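PDB 6P2K: fibronectin type III domain-containing protein from Simiduia agarivorans, which is an ancestral member of glycoside hydrolase family 74 that probably cleaves the beta-1,4-glucan backbone of xyloglucan with its two seven-bladed beta-propeller domains. Local coordinates for residues G421-W426 against W432-H437. Residues are numbered along the deposited sequence; the frame is centred on the assembly and turned at random.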
ATOM      1  N   GLY B 421     -22.962  20.998  11.659  1.00 18.73           N
ATOM      2  CA  GLY B 421     -22.812  19.575  11.383  1.00 16.43           C
ATOM      3  C   GLY B 421     -21.850  18.847  12.306  1.00 16.45           C
ATOM      4  O   GLY B 421     -21.905  18.968  13.534  1.00 16.98           O
ATOM      5  N   LEU B 422     -20.969  18.051  11.702  1.00 17.50           N
ATOM      6  CA  LEU B 422     -20.031  17.196  12.429  1.00 17.11           C
ATOM      7  C   LEU B 422     -18.871  18.047  12.930  1.00 16.41           C
ATOM      8  O   LEU B 422     -17.959  18.376  12.171  1.00 16.81           O
ATOM      9  CB  LEU B 422     -19.523  16.070  11.532  1.00 15.16           C
ATOM     10  CG  LEU B 422     -20.540  15.145  10.856  1.00 19.11           C
ATOM     11  CD1 LEU B 422     -19.915  14.452   9.653  1.00 15.83           C
ATOM     12  CD2 LEU B 422     -21.079  14.115  11.838  1.00 16.39           C
ATOM     13  N   MET B 423     -18.891  18.391  14.217  1.00 13.16           N
ATOM     14  CA  MET B 423     -17.835  19.182  14.846  1.00 13.69           C
ATOM     15  C   MET B 423     -16.973  18.239  15.679  1.00 16.76           C
ATOM     16  O   MET B 423     -17.445  17.670  16.668  1.00 20.01           O
ATOM     17  CB  MET B 423     -18.435  20.292  15.707  1.00 13.76           C
ATOM     18  CG  MET B 423     -17.412  21.231  16.320  1.00 17.49           C
ATOM     19  SD  MET B 423     -16.585  22.249  15.084  1.00 22.04           S
ATOM     20  CE  MET B 423     -17.974  23.201  14.467  1.00 23.02           C
ATOM     21  N   GLU B 424     -15.713  18.071  15.288  1.00 16.72           N
ATOM     22  CA  GLU B 424     -14.895  16.986  15.809  1.00 18.67           C
ATOM     23  C   GLU B 424     -13.605  17.502  16.427  1.00 19.63           C
ATOM     24  O   GLU B 424     -13.015  18.481  15.962  1.00 17.92           O
ATOM     25  CB  GLU B 424     -14.570  15.975  14.708  1.00 18.87           C
ATOM     26  CG  GLU B 424     -15.803  15.256  14.182  1.00 18.23           C
ATOM     27  CD  GLU B 424     -15.481  14.292  13.065  1.00 17.69           C
ATOM     28  OE1 GLU B 424     -15.449  14.725  11.897  1.00 18.86           O
ATOM     29  OE2 GLU B 424     -15.253  13.100  13.358  1.00 18.44           O
ATOM     30  N   SER B 425     -13.165  16.813  17.477  1.00 16.61           N
ATOM     31  CA  SER B 425     -11.948  17.148  18.201  1.00 17.34           C
ATOM     32  C   SER B 425     -11.116  15.897  18.417  1.00 18.31           C
ATOM     33  O   SER B 425     -11.660  14.807  18.613  1.00 18.16           O
ATOM     34  CB  SER B 425     -12.266  17.794  19.555  1.00 17.58           C
ATOM     35  OG  SER B 425     -11.077  18.198  20.214  1.00 17.56           O
ATOM     36  N   TRP B 426      -9.793  16.063  18.388  1.00 17.35           N
ATOM     37  CA  TRP B 426      -8.866  14.975  18.673  1.00 18.35           C
ATOM     38  C   TRP B 426      -7.899  15.310  19.802  1.00 20.34           C
ATOM     39  O   TRP B 426      -6.902  14.599  19.980  1.00 20.20           O
ATOM     40  CB  TRP B 426      -8.095  14.590  17.407  1.00 18.57           C
ATOM     41  CG  TRP B 426      -9.006  14.204  16.285  1.00 18.10           C
ATOM     42  CD1 TRP B 426      -9.437  12.949  15.977  1.00 17.90           C
ATOM     43  CD2 TRP B 426      -9.627  15.086  15.342  1.00 15.06           C
ATOM     44  NE1 TRP B 426     -10.274  12.990  14.888  1.00 17.37           N
ATOM     45  CE2 TRP B 426     -10.408  14.292  14.479  1.00 16.43           C
ATOM     46  CE3 TRP B 426      -9.588  16.468  15.136  1.00 13.04           C
ATOM     47  CZ2 TRP B 426     -11.147  14.835  13.426  1.00 16.04           C
ATOM     48  CZ3 TRP B 426     -10.322  17.006  14.091  1.00 17.61           C
ATOM     49  CH2 TRP B 426     -11.090  16.190  13.249  1.00 17.65           C
ATOM     50  N   TRP B 432     -10.949  22.036  17.343  1.00 14.08           N
ATOM     51  CA  TRP B 432     -11.960  21.356  16.547  1.00 11.45           C
ATOM     52  C   TRP B 432     -11.771  21.615  15.059  1.00 16.37           C
ATOM     53  O   TRP B 432     -11.093  22.559  14.642  1.00 17.47           O
ATOM     54  CB  TRP B 432     -13.374  21.803  16.934  1.00 15.66           C
ATOM     55  CG  TRP B 432     -13.663  21.698  18.388  1.00 17.18           C
ATOM     56  CD1 TRP B 432     -13.229  22.537  19.378  1.00 13.14           C
ATOM     57  CD2 TRP B 432     -14.452  20.692  19.027  1.00 17.81           C
ATOM     58  NE1 TRP B 432     -13.698  22.108  20.595  1.00 16.35           N
ATOM     59  CE2 TRP B 432     -14.456  20.980  20.407  1.00 18.50           C
ATOM     60  CE3 TRP B 432     -15.155  19.573  18.567  1.00 15.82           C
ATOM     61  CZ2 TRP B 432     -15.137  20.192  21.330  1.00 15.40           C
ATOM     62  CZ3 TRP B 432     -15.831  18.788  19.489  1.00 18.52           C
ATOM     63  CH2 TRP B 432     -15.816  19.103  20.853  1.00 16.63           C
ATOM     64  N   SER B 433     -12.417  20.763  14.266  1.00 16.67           N
ATOM     65  CA  SER B 433     -12.580  20.948  12.833  1.00 17.22           C
ATOM     66  C   SER B 433     -13.928  20.365  12.438  1.00 20.04           C
ATOM     67  O   SER B 433     -14.331  19.320  12.954  1.00 20.38           O
ATOM     68  CB  SER B 433     -11.460  20.269  12.034  1.00 17.74           C
ATOM     69  OG  SER B 433     -11.703  20.370  10.638  1.00 18.08           O
ATOM     70  N   ASN B 434     -14.632  21.046  11.534  1.00 20.71           N
ATOM     71  CA  ASN B 434     -15.853  20.492  10.960  1.00 19.71           C
ATOM     72  C   ASN B 434     -15.753  20.369   9.443  1.00 18.27           C
ATOM     73  O   ASN B 434     -16.776  20.228   8.765  1.00 18.15           O
ATOM     74  CB  ASN B 434     -17.078  21.320  11.372  1.00 15.81           C
ATOM     75  CG  ASN B 434     -17.235  22.610  10.574  1.00 16.42           C
ATOM     76  OD1 ASN B 434     -16.271  23.170  10.057  1.00 13.61           O
ATOM     77  ND2 ASN B 434     -18.470  23.082  10.471  1.00 13.84           N
ATOM     78  N   MET B 435     -14.528  20.397   8.903  1.00 19.56           N
ATOM     79  CA  MET B 435     -14.344  20.379   7.455  1.00 18.95           C
ATOM     80  C   MET B 435     -14.864  19.091   6.827  1.00 17.79           C
ATOM     81  O   MET B 435     -15.292  19.100   5.667  1.00 18.04           O
ATOM     82  CB  MET B 435     -12.864  20.571   7.111  1.00 17.70           C
ATOM     83  CG  MET B 435     -12.299  21.942   7.467  1.00 19.58           C
ATOM     84  SD  MET B 435     -13.113  23.323   6.629  1.00 20.44           S
ATOM     85  CE  MET B 435     -12.757  22.947   4.914  1.00 20.93           C
ATOM     86  N   GLN B 436     -14.843  17.977   7.566  1.00 14.19           N
ATOM     87  CA  GLN B 436     -15.266  16.704   6.989  1.00 14.16           C
ATOM     88  C   GLN B 436     -16.768  16.623   6.744  1.00 17.89           C
ATOM     89  O   GLN B 436     -17.211  15.678   6.083  1.00 18.11           O
ATOM     90  CB  GLN B 436     -14.814  15.537   7.877  1.00 14.39           C
ATOM     91  CG  GLN B 436     -13.297  15.342   7.904  1.00 19.01           C
ATOM     92  CD  GLN B 436     -12.867  13.969   8.416  1.00 24.39           C
ATOM     93  OE1 GLN B 436     -13.695  13.120   8.748  1.00 20.11           O
ATOM     94  NE2 GLN B 436     -11.556  13.750   8.479  1.00 27.95           N
ATOM     95  N   HIS B 437     -17.563  17.576   7.236  1.00 13.09           N
ATOM     96  CA  HIS B 437     -18.985  17.572   6.912  1.00 15.94           C
ATOM     97  C   HIS B 437     -19.260  18.098   5.510  1.00 17.52           C
ATOM     98  O   HIS B 437     -20.360  17.883   4.984  1.00 13.59           O
ATOM     99  CB  HIS B 437     -19.774  18.371   7.959  1.00 15.60           C
ATOM    100  CG  HIS B 437     -20.053  19.795   7.579  1.00 19.32           C
ATOM    101  ND1 HIS B 437     -19.181  20.826   7.866  1.00 21.08           N
ATOM    102  CD2 HIS B 437     -21.123  20.366   6.974  1.00 19.17           C
ATOM    103  CE1 HIS B 437     -19.694  21.966   7.438  1.00 19.43           C
ATOM    104  NE2 HIS B 437     -20.870  21.714   6.892  1.00 20.54           N
TER
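E424 and S433 form a single antiparallel hydrogen-bonded pair: E424 N donates to S433 O at 3.0 Å, and S433 N donates back to E424 O at 2.9 Å. Two CA-H...O contacts accompany this pair, from W432 CA to E424 O and from N434 CA to L422 O. In this GH74 propeller, 421-425 is a blade strand next to strand 412-417. The chain returns through a five-residue connection, whose S431 O and G429 N bond S425 OG; W432, bonded to Y393, ends short strand 431-432, and the chain then runs into a 3-10 turn at 435-437.

Apolar packing centres on W432. S425 CB sits over one face of its six-membered ring, 3.6 Å from the centroid, as a CH-pi contact. With CG anti to the backbone N (chi1 -176°) and bends at chi2 and chi3, M423 crosses the indole at about a right angle, placing CG 3.6 Å from W432 CE3 and CE 3.7 Å from N434 CB; SD stands oblique to the five-membered ring in a Met-aromatic contact. An alanine in place of W432 would remove the indole and is likely to leave S425 CB and the M423 thioether without their aromatic partner.

K482 bridges the segments, forming a salt bridge with E424 OE2 and a hydrogen bond with Q436 OE1. Y412 OH also bonds E424 OE2, and OE1 accepts from W493 NE1. N434 O accepts from both H437 N and H437 ND1, the latter at 2.6 Å and in the imidazole plane, which fixes the ring's rotation.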